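Malate dehydrogenase (Picrophilus torridus, PDB 4BGV) probably catalyses the reversible NAD-dependent oxidation of (S)-malate to oxaloacetate, a step of the tricarboxylic acid cycle. Local coordinates at residues M73-G84 / Y114-T124; L165-F175 / F187-I198. All coordinates share one frame; numbering follows the deposited sequence.

Contact 1: M73-G84 / Y114-T124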
loop_
_atom_site.group_PDB
_atom_site.type_symbol
_atom_site.label_atom_id
_atom_site.label_comp_id
_atom_site.label_asym_id
_atom_site.label_seq_id
_atom_site.Cartn_x
_atom_site.Cartn_y
_atom_site.Cartn_z
ATOM N N MET A 73 18.716 -15.058 16.769
ATOM C CA MET A 73 18.375 -15.309 15.365
ATOM C C MET A 73 17.581 -16.595 15.180
ATOM O O MET A 73 17.036 -16.820 14.110
ATOM C CB MET A 73 19.635 -15.382 14.483
ATOM C CG MET A 73 20.434 -14.087 14.420
ATOM S SD MET A 73 21.653 -14.155 13.089
ATOM C CE MET A 73 22.655 -15.559 13.564
ATOM N N LYS A 74 17.524 -17.436 16.215
ATOM C CA LYS A 74 16.846 -18.728 16.113
ATOM C C LYS A 74 15.476 -18.614 15.448
ATOM O O LYS A 74 14.663 -17.754 15.803
ATOM C CB LYS A 74 16.713 -19.385 17.490
ATOM C CG LYS A 74 15.969 -18.546 18.517
ATOM C CD LYS A 74 15.906 -19.249 19.868
ATOM C CE LYS A 74 15.239 -18.378 20.915
ATOM N NZ LYS A 74 15.097 -19.105 22.204
ATOM N N GLY A 75 15.235 -19.479 14.467
ATOM C CA GLY A 75 13.958 -19.523 13.780
ATOM C C GLY A 75 13.765 -18.460 12.711
ATOM O O GLY A 75 12.651 -18.261 12.237
ATOM N N SER A 76 14.841 -17.774 12.327
ATOM C CA SER A 76 14.749 -16.781 11.263
ATOM C C SER A 76 14.536 -17.480 9.924
ATOM O O SER A 76 15.242 -18.430 9.597
ATOM C CB SER A 76 16.034 -15.938 11.190
ATOM O OG SER A 76 16.184 -15.098 12.335
ATOM N N ASP A 77 13.562 -17.025 9.146
ATOM C CA ASP A 77 13.372 -17.578 7.813
ATOM C C ASP A 77 14.473 -17.065 6.891
ATOM O O ASP A 77 14.978 -17.807 6.048
ATOM C CB ASP A 77 12.001 -17.200 7.258
ATOM C CG ASP A 77 11.681 -17.922 5.963
ATOM O OD1 ASP A 77 11.916 -19.148 5.884
ATOM O OD2 ASP A 77 11.193 -17.263 5.022
ATOM N N VAL A 78 14.832 -15.791 7.059
ATOM C CA VAL A 78 15.877 -15.148 6.274
ATOM C C VAL A 78 16.790 -14.363 7.197
ATOM O O VAL A 78 16.328 -13.736 8.147
ATOM C CB VAL A 78 15.288 -14.198 5.200
ATOM C CG1 VAL A 78 16.395 -13.409 4.491
ATOM C CG2 VAL A 78 14.460 -15.003 4.196
ATOM N N ILE A 79 18.092 -14.443 6.933
ATOM C CA ILE A 79 19.071 -13.578 7.578
ATOM C C ILE A 79 19.731 -12.715 6.503
ATOM O O ILE A 79 20.204 -13.229 5.488
ATOM C CB ILE A 79 20.158 -14.411 8.273
ATOM C CG1 ILE A 79 19.515 -15.297 9.343
ATOM C CG2 ILE A 79 21.258 -13.508 8.879
ATOM C CD1 ILE A 79 20.490 -16.269 10.005
ATOM N N VAL A 80 19.748 -11.409 6.729
ATOM C CA VAL A 80 20.346 -10.465 5.801
ATOM C C VAL A 80 21.693 -10.033 6.380
ATOM O O VAL A 80 21.752 -9.483 7.485
ATOM C CB VAL A 80 19.445 -9.212 5.643
ATOM C CG1 VAL A 80 20.043 -8.258 4.621
ATOM C CG2 VAL A 80 18.030 -9.619 5.236
ATOM N N VAL A 81 22.771 -10.280 5.644
ATOM C CA VAL A 81 24.103 -9.937 6.131
ATOM C C VAL A 81 24.584 -8.602 5.552
ATOM O O VAL A 81 24.908 -8.514 4.365
ATOM C CB VAL A 81 25.115 -11.065 5.813
ATOM C CG1 VAL A 81 26.518 -10.724 6.352
ATOM C CG2 VAL A 81 24.629 -12.389 6.402
ATOM N N THR A 82 24.634 -7.565 6.388
ATOM C CA THR A 82 25.102 -6.253 5.942
ATOM C C THR A 82 26.292 -5.801 6.771
ATOM O O THR A 82 26.652 -4.635 6.752
ATOM C CB THR A 82 24.023 -5.158 6.072
ATOM O OG1 THR A 82 23.879 -4.779 7.449
ATOM C CG2 THR A 82 22.690 -5.645 5.557
ATOM N N ALA A 83 26.891 -6.730 7.500
ATOM C CA ALA A 83 28.037 -6.421 8.333
ATOM C C ALA A 83 29.249 -6.288 7.416
ATOM O O ALA A 83 29.275 -6.856 6.334
ATOM C CB ALA A 83 28.251 -7.525 9.357
ATOM N N GLY A 84 30.246 -5.533 7.833
ATOM C CA GLY A 84 31.406 -5.359 6.986
ATOM C C GLY A 84 31.800 -3.906 6.882
ATOM O O GLY A 84 31.044 -3.019 7.276
ATOM N N TYR A 114 23.652 -20.864 15.392
ATOM C CA TYR A 114 22.398 -20.424 16.005
ATOM C C TYR A 114 21.143 -20.502 15.137
ATOM O O TYR A 114 20.021 -20.503 15.661
ATOM C CB TYR A 114 22.548 -18.997 16.536
ATOM C CG TYR A 114 23.513 -18.876 17.688
ATOM C CD1 TYR A 114 23.219 -19.431 18.930
ATOM C CD2 TYR A 114 24.706 -18.191 17.546
ATOM C CE1 TYR A 114 24.090 -19.311 19.996
ATOM C CE2 TYR A 114 25.591 -18.066 18.616
ATOM C CZ TYR A 114 25.275 -18.631 19.834
ATOM O OH TYR A 114 26.148 -18.509 20.903
ATOM N N SER A 115 21.314 -20.521 13.823
ATOM C CA SER A 115 20.152 -20.513 12.928
ATOM C C SER A 115 20.492 -21.137 11.573
ATOM O O SER A 115 20.368 -20.481 10.537
ATOM C CB SER A 115 19.641 -19.076 12.761
ATOM O OG SER A 115 18.429 -19.023 12.016
ATOM N N PRO A 116 20.918 -22.416 11.574
ATOM C CA PRO A 116 21.441 -23.010 10.335
ATOM C C PRO A 116 20.356 -23.339 9.316
ATOM O O PRO A 116 20.675 -23.688 8.182
ATOM C CB PRO A 116 22.117 -24.294 10.820
ATOM C CG PRO A 116 21.340 -24.678 12.059
ATOM C CD PRO A 116 20.974 -23.360 12.711
ATOM N N GLU A 117 19.094 -23.205 9.709
ATOM C CA GLU A 117 17.978 -23.482 8.804
ATOM C C GLU A 117 17.581 -22.274 7.941
ATOM O O GLU A 117 16.737 -22.388 7.057
ATOM C CB GLU A 117 16.770 -23.972 9.606
ATOM C CG GLU A 117 17.101 -25.057 10.646
ATOM C CD GLU A 117 17.537 -24.484 11.998
ATOM O OE1 GLU A 117 17.700 -23.243 12.104
ATOM O OE2 GLU A 117 17.710 -25.276 12.953
ATOM N N SER A 118 18.195 -21.119 8.193
ATOM C CA SER A 118 17.819 -19.880 7.498
ATOM C C SER A 118 18.257 -19.808 6.032
ATOM O O SER A 118 19.269 -20.395 5.650
ATOM C CB SER A 118 18.406 -18.671 8.236
ATOM O OG SER A 118 17.872 -18.582 9.546
ATOM N N LYS A 119 17.485 -19.093 5.219
ATOM C CA LYS A 119 17.983 -18.648 3.915
ATOM C C LYS A 119 18.770 -17.354 4.141
ATOM O O LYS A 119 18.407 -16.544 4.991
ATOM C CB LYS A 119 16.840 -18.413 2.924
ATOM C CG LYS A 119 16.331 -19.663 2.177
ATOM C CD LYS A 119 15.478 -20.569 3.056
ATOM C CE LYS A 119 14.163 -19.900 3.484
ATOM N NZ LYS A 119 13.188 -20.857 4.116
ATOM N N ILE A 120 19.851 -17.158 3.395
ATOM C CA ILE A 120 20.705 -16.000 3.633
ATOM C C ILE A 120 20.727 -15.077 2.429
ATOM O O ILE A 120 20.879 -15.536 1.299
ATOM C CB ILE A 120 22.168 -16.432 3.941
ATOM C CG1 ILE A 120 22.181 -17.663 4.863
ATOM C CG2 ILE A 120 22.969 -15.246 4.522
ATOM C CD1 ILE A 120 21.516 -17.428 6.242
ATOM N N VAL A 121 20.566 -13.777 2.677
ATOM C CA VAL A 121 20.755 -12.747 1.647
ATOM C C VAL A 121 21.977 -11.926 2.035
ATOM O O VAL A 121 21.960 -11.190 3.029
ATOM C CB VAL A 121 19.517 -11.828 1.508
ATOM C CG1 VAL A 121 19.824 -10.649 0.578
ATOM C CG2 VAL A 121 18.311 -12.635 0.973
ATOM N N VAL A 122 23.045 -12.068 1.251
ATOM C CA VAL A 122 24.318 -11.429 1.573
ATOM C C VAL A 122 24.455 -10.121 0.806
ATOM O O VAL A 122 24.285 -10.098 -0.407
ATOM C CB VAL A 122 25.509 -12.366 1.241
ATOM C CG1 VAL A 122 26.833 -11.730 1.657
ATOM C CG2 VAL A 122 25.326 -13.701 1.946
ATOM N N VAL A 123 24.766 -9.040 1.526
ATOM C CA VAL A 123 24.796 -7.692 0.960
ATOM C C VAL A 123 26.211 -7.121 0.876
ATOM O O VAL A 123 26.537 -6.381 -0.047
ATOM C CB VAL A 123 23.951 -6.736 1.819
ATOM C CG1 VAL A 123 24.124 -5.260 1.378
ATOM C CG2 VAL A 123 22.476 -7.171 1.808
ATOM N N THR A 124 27.031 -7.451 1.862
ATOM C CA THR A 124 28.421 -6.993 1.919
ATOM C C THR A 124 29.142 -7.134 0.561
ATOM O O THR A 124 29.172 -8.215 -0.026
ATOM C CB THR A 124 29.179 -7.779 3.016
ATOM O OG1 THR A 124 28.414 -7.768 4.236
ATOM C CG2 THR A 124 30.555 -7.171 3.278
HETATM O O HOH W 1 17.129 -21.989 14.561
#

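Contact 2: L165-F175 / F187-I198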
loop_
_atom_site.group_PDB
_atom_site.type_symbol
_atom_site.label_atom_id
_atom_site.label_comp_id
_atom_site.label_asym_id
_atom_site.label_seq_id
_atom_site.Cartn_x
_atom_site.Cartn_y
_atom_site.Cartn_z
ATOM N N LEU A 165 13.753 8.795 -21.142
ATOM C CA LEU A 165 12.618 8.598 -22.042
ATOM C C LEU A 165 11.315 9.214 -21.529
ATOM O O LEU A 165 10.300 9.196 -22.239
ATOM C CB LEU A 165 12.419 7.105 -22.312
ATOM C CG LEU A 165 13.495 6.508 -23.229
ATOM C CD1 LEU A 165 13.502 4.992 -23.157
ATOM C CD2 LEU A 165 13.289 6.977 -24.665
ATOM N N ASN A 166 11.359 9.787 -20.324
ATOM C CA ASN A 166 10.180 10.368 -19.676
ATOM C C ASN A 166 9.011 9.377 -19.646
ATOM O O ASN A 166 7.919 9.656 -20.166
ATOM C CB ASN A 166 9.749 11.670 -20.359
ATOM C CG ASN A 166 8.752 12.469 -19.521
ATOM O OD1 ASN A 166 8.727 12.361 -18.289
ATOM N ND2 ASN A 166 7.924 13.274 -20.187
ATOM N N VAL A 167 9.263 8.213 -19.060
ATOM C CA VAL A 167 8.253 7.174 -18.940
ATOM C C VAL A 167 8.223 6.677 -17.507
ATOM O O VAL A 167 9.164 6.894 -16.748
ATOM C CB VAL A 167 8.528 5.960 -19.890
ATOM C CG1 VAL A 167 8.341 6.340 -21.362
ATOM C CG2 VAL A 167 9.930 5.397 -19.661
ATOM N N SER A 168 7.147 5.982 -17.152
ATOM C CA SER A 168 6.975 5.429 -15.810
ATOM C C SER A 168 8.117 4.476 -15.470
ATOM O O SER A 168 8.543 3.693 -16.318
ATOM C CB SER A 168 5.657 4.654 -15.735
ATOM O OG SER A 168 5.556 3.931 -14.507
ATOM N N PHE A 169 8.588 4.523 -14.222
ATOM C CA PHE A 169 9.600 3.578 -13.770
ATOM C C PHE A 169 9.065 2.153 -13.836
ATOM O O PHE A 169 9.832 1.205 -13.970
ATOM C CB PHE A 169 10.052 3.880 -12.336
ATOM C CG PHE A 169 10.670 5.235 -12.158
ATOM C CD1 PHE A 169 11.907 5.531 -12.733
ATOM C CD2 PHE A 169 10.040 6.206 -11.393
ATOM C CE1 PHE A 169 12.487 6.759 -12.565
ATOM C CE2 PHE A 169 10.624 7.445 -11.206
ATOM C CZ PHE A 169 11.850 7.734 -11.800
ATOM N N GLU A 170 7.748 1.995 -13.751
ATOM C CA GLU A 170 7.164 0.652 -13.737
ATOM C C GLU A 170 7.302 -0.076 -15.067
ATOM O O GLU A 170 7.278 -1.305 -15.115
ATOM C CB GLU A 170 5.684 0.704 -13.338
ATOM C CG GLU A 170 5.023 -0.670 -13.278
ATOM C CD GLU A 170 3.728 -0.670 -12.490
ATOM O OE1 GLU A 170 3.244 0.427 -12.136
ATOM O OE2 GLU A 170 3.200 -1.775 -12.220
ATOM N N ASP A 171 7.450 0.677 -16.149
ATOM C CA ASP A 171 7.441 0.081 -17.478
ATOM C C ASP A 171 8.824 -0.084 -18.106
ATOM O O ASP A 171 8.953 -0.643 -19.200
ATOM C CB ASP A 171 6.502 0.873 -18.385
ATOM C CG ASP A 171 5.067 0.865 -17.862
ATOM O OD1 ASP A 171 4.605 -0.218 -17.434
ATOM O OD2 ASP A 171 4.412 1.933 -17.851
ATOM N N VAL A 172 9.859 0.384 -17.414
ATOM C CA VAL A 172 11.214 0.189 -17.913
ATOM C C VAL A 172 11.777 -1.128 -17.363
ATOM O O VAL A 172 11.605 -1.453 -16.185
ATOM C CB VAL A 172 12.156 1.355 -17.545
ATOM C CG1 VAL A 172 13.549 1.089 -18.088
ATOM C CG2 VAL A 172 11.649 2.670 -18.124
ATOM N N ASN A 173 12.418 -1.899 -18.233
ATOM C CA ASN A 173 13.072 -3.134 -17.842
ATOM C C ASN A 173 14.514 -3.089 -18.280
ATOM O O ASN A 173 14.792 -2.852 -19.443
ATOM C CB ASN A 173 12.375 -4.314 -18.491
ATOM C CG ASN A 173 10.906 -4.373 -18.126
ATOM O OD1 ASN A 173 10.561 -4.777 -17.022
ATOM N ND2 ASN A 173 10.035 -3.928 -19.039
ATOM N N ALA A 174 15.434 -3.304 -17.348
ATOM C CA ALA A 174 16.857 -3.202 -17.652
ATOM C C ALA A 174 17.558 -4.492 -17.239
ATOM O O ALA A 174 17.526 -4.870 -16.069
ATOM C CB ALA A 174 17.460 -2.009 -16.920
ATOM N N PHE A 175 18.184 -5.155 -18.204
ATOM C CA PHE A 175 18.726 -6.493 -17.996
ATOM C C PHE A 175 20.222 -6.437 -17.709
ATOM O O PHE A 175 21.012 -6.072 -18.579
ATOM C CB PHE A 175 18.461 -7.349 -19.244
ATOM C CG PHE A 175 18.652 -8.817 -19.019
ATOM C CD1 PHE A 175 19.900 -9.386 -19.130
ATOM C CD2 PHE A 175 17.585 -9.616 -18.670
ATOM C CE1 PHE A 175 20.090 -10.728 -18.925
ATOM C CE2 PHE A 175 17.767 -10.969 -18.458
ATOM C CZ PHE A 175 19.022 -11.521 -18.584
ATOM N N PHE A 187 22.562 -6.726 -20.873
ATOM C CA PHE A 187 22.060 -7.201 -22.167
ATOM C C PHE A 187 21.138 -6.094 -22.650
ATOM O O PHE A 187 19.982 -5.983 -22.210
ATOM C CB PHE A 187 21.248 -8.507 -22.061
ATOM C CG PHE A 187 22.072 -9.759 -21.847
ATOM C CD1 PHE A 187 23.157 -9.774 -20.981
ATOM C CD2 PHE A 187 21.713 -10.941 -22.475
ATOM C CE1 PHE A 187 23.897 -10.947 -20.772
ATOM C CE2 PHE A 187 22.429 -12.116 -22.266
ATOM C CZ PHE A 187 23.523 -12.120 -21.408
ATOM N N ILE A 188 21.659 -5.249 -23.526
ATOM C CA ILE A 188 20.879 -4.130 -24.047
ATOM C C ILE A 188 19.667 -4.640 -24.802
ATOM O O ILE A 188 18.584 -4.068 -24.700
ATOM C CB ILE A 188 21.736 -3.234 -24.963
ATOM C CG1 ILE A 188 22.836 -2.558 -24.150
ATOM C CG2 ILE A 188 20.883 -2.204 -25.670
ATOM C CD1 ILE A 188 22.377 -2.061 -22.809
ATOM N N ARG A 189 19.842 -5.739 -25.535
ATOM C CA ARG A 189 18.739 -6.303 -26.316
ATOM C C ARG A 189 17.571 -6.791 -25.459
ATOM O O ARG A 189 16.444 -6.876 -25.948
ATOM C CB ARG A 189 19.233 -7.420 -27.242
ATOM C CG ARG A 189 19.828 -8.601 -26.509
ATOM C CD ARG A 189 20.678 -9.467 -27.431
ATOM N NE ARG A 189 21.306 -10.536 -26.670
ATOM C CZ ARG A 189 20.869 -11.787 -26.647
ATOM N NH1 ARG A 189 19.812 -12.136 -27.376
ATOM N NH2 ARG A 189 21.511 -12.694 -25.930
ATOM N N TYR A 190 17.830 -7.108 -24.188
ATOM C CA TYR A 190 16.755 -7.541 -23.299
ATOM C C TYR A 190 16.208 -6.394 -22.457
ATOM O O TYR A 190 15.464 -6.613 -21.499
ATOM C CB TYR A 190 17.229 -8.653 -22.370
ATOM C CG TYR A 190 17.468 -9.999 -23.028
ATOM C CD1 TYR A 190 17.115 -10.241 -24.357
ATOM C CD2 TYR A 190 17.999 -11.044 -22.295
ATOM C CE1 TYR A 190 17.331 -11.498 -24.937
ATOM C CE2 TYR A 190 18.216 -12.296 -22.861
ATOM C CZ TYR A 190 17.878 -12.517 -24.169
ATOM O OH TYR A 190 18.100 -13.769 -24.696
ATOM N N SER A 191 16.615 -5.175 -22.784
ATOM C CA SER A 191 16.179 -4.006 -22.028
ATOM C C SER A 191 15.193 -3.276 -22.905
ATOM O O SER A 191 15.414 -3.132 -24.113
ATOM C CB SER A 191 17.374 -3.099 -21.682
ATOM O OG SER A 191 18.337 -3.817 -20.919
ATOM N N ASN A 192 14.101 -2.820 -22.309
ATOM C CA ASN A 192 12.983 -2.329 -23.099
ATOM C C ASN A 192 12.059 -1.427 -22.292
ATOM O O ASN A 192 12.160 -1.357 -21.055
ATOM C CB ASN A 192 12.169 -3.523 -23.628
ATOM C CG ASN A 192 11.587 -4.374 -22.505
ATOM O OD1 ASN A 192 10.607 -3.995 -21.868
ATOM N ND2 ASN A 192 12.192 -5.532 -22.264
ATOM N N VAL A 193 11.160 -0.736 -22.994
ATOM C CA VAL A 193 10.051 -0.064 -22.327
ATOM C C VAL A 193 8.757 -0.765 -22.759
ATOM O O VAL A 193 8.374 -0.712 -23.939
ATOM C CB VAL A 193 9.946 1.431 -22.694
ATOM C CG1 VAL A 193 8.792 2.065 -21.927
ATOM C CG2 VAL A 193 11.249 2.156 -22.365
ATOM N N SER A 194 8.108 -1.433 -21.811
ATOM C CA SER A 194 6.904 -2.221 -22.094
ATOM C C SER A 194 7.092 -3.146 -23.304
ATOM O O SER A 194 6.166 -3.323 -24.102
ATOM C CB SER A 194 5.691 -1.303 -22.319
ATOM O OG SER A 194 5.425 -0.530 -21.162
ATOM N N GLY A 195 8.298 -3.710 -23.438
ATOM C CA GLY A 195 8.595 -4.654 -24.497
ATOM C C GLY A 195 9.270 -4.052 -25.711
ATOM O O GLY A 195 9.871 -4.766 -26.524
ATOM N N ILE A 196 9.179 -2.735 -25.851
ATOM C CA ILE A 196 9.812 -2.086 -26.992
ATOM C C ILE A 196 11.294 -1.938 -26.683
ATOM O O ILE A 196 11.648 -1.279 -25.709
ATOM C CB ILE A 196 9.204 -0.701 -27.271
ATOM C CG1 ILE A 196 7.699 -0.818 -27.527
ATOM C CG2 ILE A 196 9.914 -0.060 -28.468
ATOM C CD1 ILE A 196 6.954 0.526 -27.569
ATOM N N PRO A 197 12.171 -2.562 -27.493
ATOM C CA PRO A 197 13.599 -2.530 -27.147
ATOM C C PRO A 197 14.123 -1.111 -27.041
ATOM O O PRO A 197 13.729 -0.220 -27.807
ATOM C CB PRO A 197 14.264 -3.275 -28.317
ATOM C CG PRO A 197 13.185 -4.177 -28.818
ATOM C CD PRO A 197 11.928 -3.360 -28.711
ATOM N N ILE A 198 14.995 -0.886 -26.064
ATOM C CA ILE A 198 15.557 0.430 -25.841
ATOM C C ILE A 198 16.389 0.901 -27.046
ATOM O O ILE A 198 16.526 2.101 -27.298
ATOM C CB ILE A 198 16.390 0.426 -24.538
ATOM C CG1 ILE A 198 16.081 1.654 -23.694
ATOM C CG2 ILE A 198 17.867 0.218 -24.806
ATOM C CD1 ILE A 198 14.829 1.474 -22.872
HETATM O O HOH W 2 4.927 -2.471 -18.721
#

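Contact 1: M73-G84 / Y114-T124
Val78 to Val81 pair in parallel register with Lys119 to Val122, the two short strands inclined by 20° and joined by backbone bonds running from Lys119 N to Asp77 O at one end to Val123 N to Val81 O at the other. At the entrance to the pair, in one of the two modelled conformers of Asp77, its OD1 receives Lys119 NZ at 2.8 Å on the syn side, somewhat out of the carboxylate plane. Two bends in the lysine chain (chi2 75°, chi3 66°) curl it back so that CE passes 3.4 Å from Asp77 O and NZ reaches the carboxylate. One residue earlier, Ser118 OG donates to Ser76 O at 2.6 Å, approaching from above the carbonyl plane, and the CD1 methyl of Ile79 rests on the same hydroxyl at 3.5 Å. Aliphatic side chains pack on both faces of the pair: Val81 CG2 meets Ile120 CG2 at 3.8 Å on the face covered by helix 93-114, while Val80 CG1 touches Val123 CG2 at 3.9 Å on the face toward helix 232-246. Helix 93-114 makes the beta-alpha-beta connection of a Rossmann fold, and Val123 and Thr124 belong to the NAD site inferred from relatives. The chemistry thus implies a hydrocarbon middle bounded at its start by the Ser118-Ser76 hydrogen bond, while the backbone bonds continue to Val123 at the probable cofactor site.

Contact 2: L165-F175 / F187-I198
Asn192 OD1 is gripped by two donors that reach it from opposite faces of its amide plane: Asn173 ND2 across the contact at 2.9 Å, and Gly195 N within the following turn at 2.8 Å. With CG set between its backbone N and carbonyl carbon (chi1 61°), Asn192 turns its amide to both, and the two asparagine amide planes are well away from parallel. Their backbones form a hydrogen-bonded antiparallel pair. Farther along, Ser191 OG takes the place of a backbone acceptor, receiving Phe175 N at 3.0 Å in a nearly straight bond (175°) while donating to Phe187 O. Phe175, Phe187 and Tyr190 form an aromatic cluster: Tyr190 presents its CD2 edge to the centre of one Phe175 face in a T-shaped pair with planes at 86°, and Phe187 lies obliquely alongside, its CB 3.3 Å from Phe175 CD1. Behind the asparagines, Leu165 CD1 packs on Val193 CG2 at 3.7 Å. At the other end one water joins Asp171 OD1 to Ser194 OG, and both side chains bond Val252 of a second subunit. Strands 172-178 and 184-193 form a beta hairpin of the C-terminal lactate/malate dehydrogenase domain at a subunit interface, the type I' turn Val193 to Ile196 leading into strand 196-197.

How the contacts relate
The two contacts illustrate how one chain solves strand pairing in two settings. Contact 1 lies about 12 Å from the chain's centre, inside the parallel sheet of the nucleotide-binding half, and no other subunit touches it; contact 2 sits about 22 Å out, on the opposite side of that centre, and is buried too, but there a second subunit is in reach of most of its residues. They share no element, and the nearest atoms of contact 1 and contact 2 are about 18 Å apart. A helix separates the parallel strands of contact 1, whereas the antiparallel strands of contact 2 follow one another directly. Aliphatic side chains dominate the first; an amide pair and an aromatic cluster mark the second.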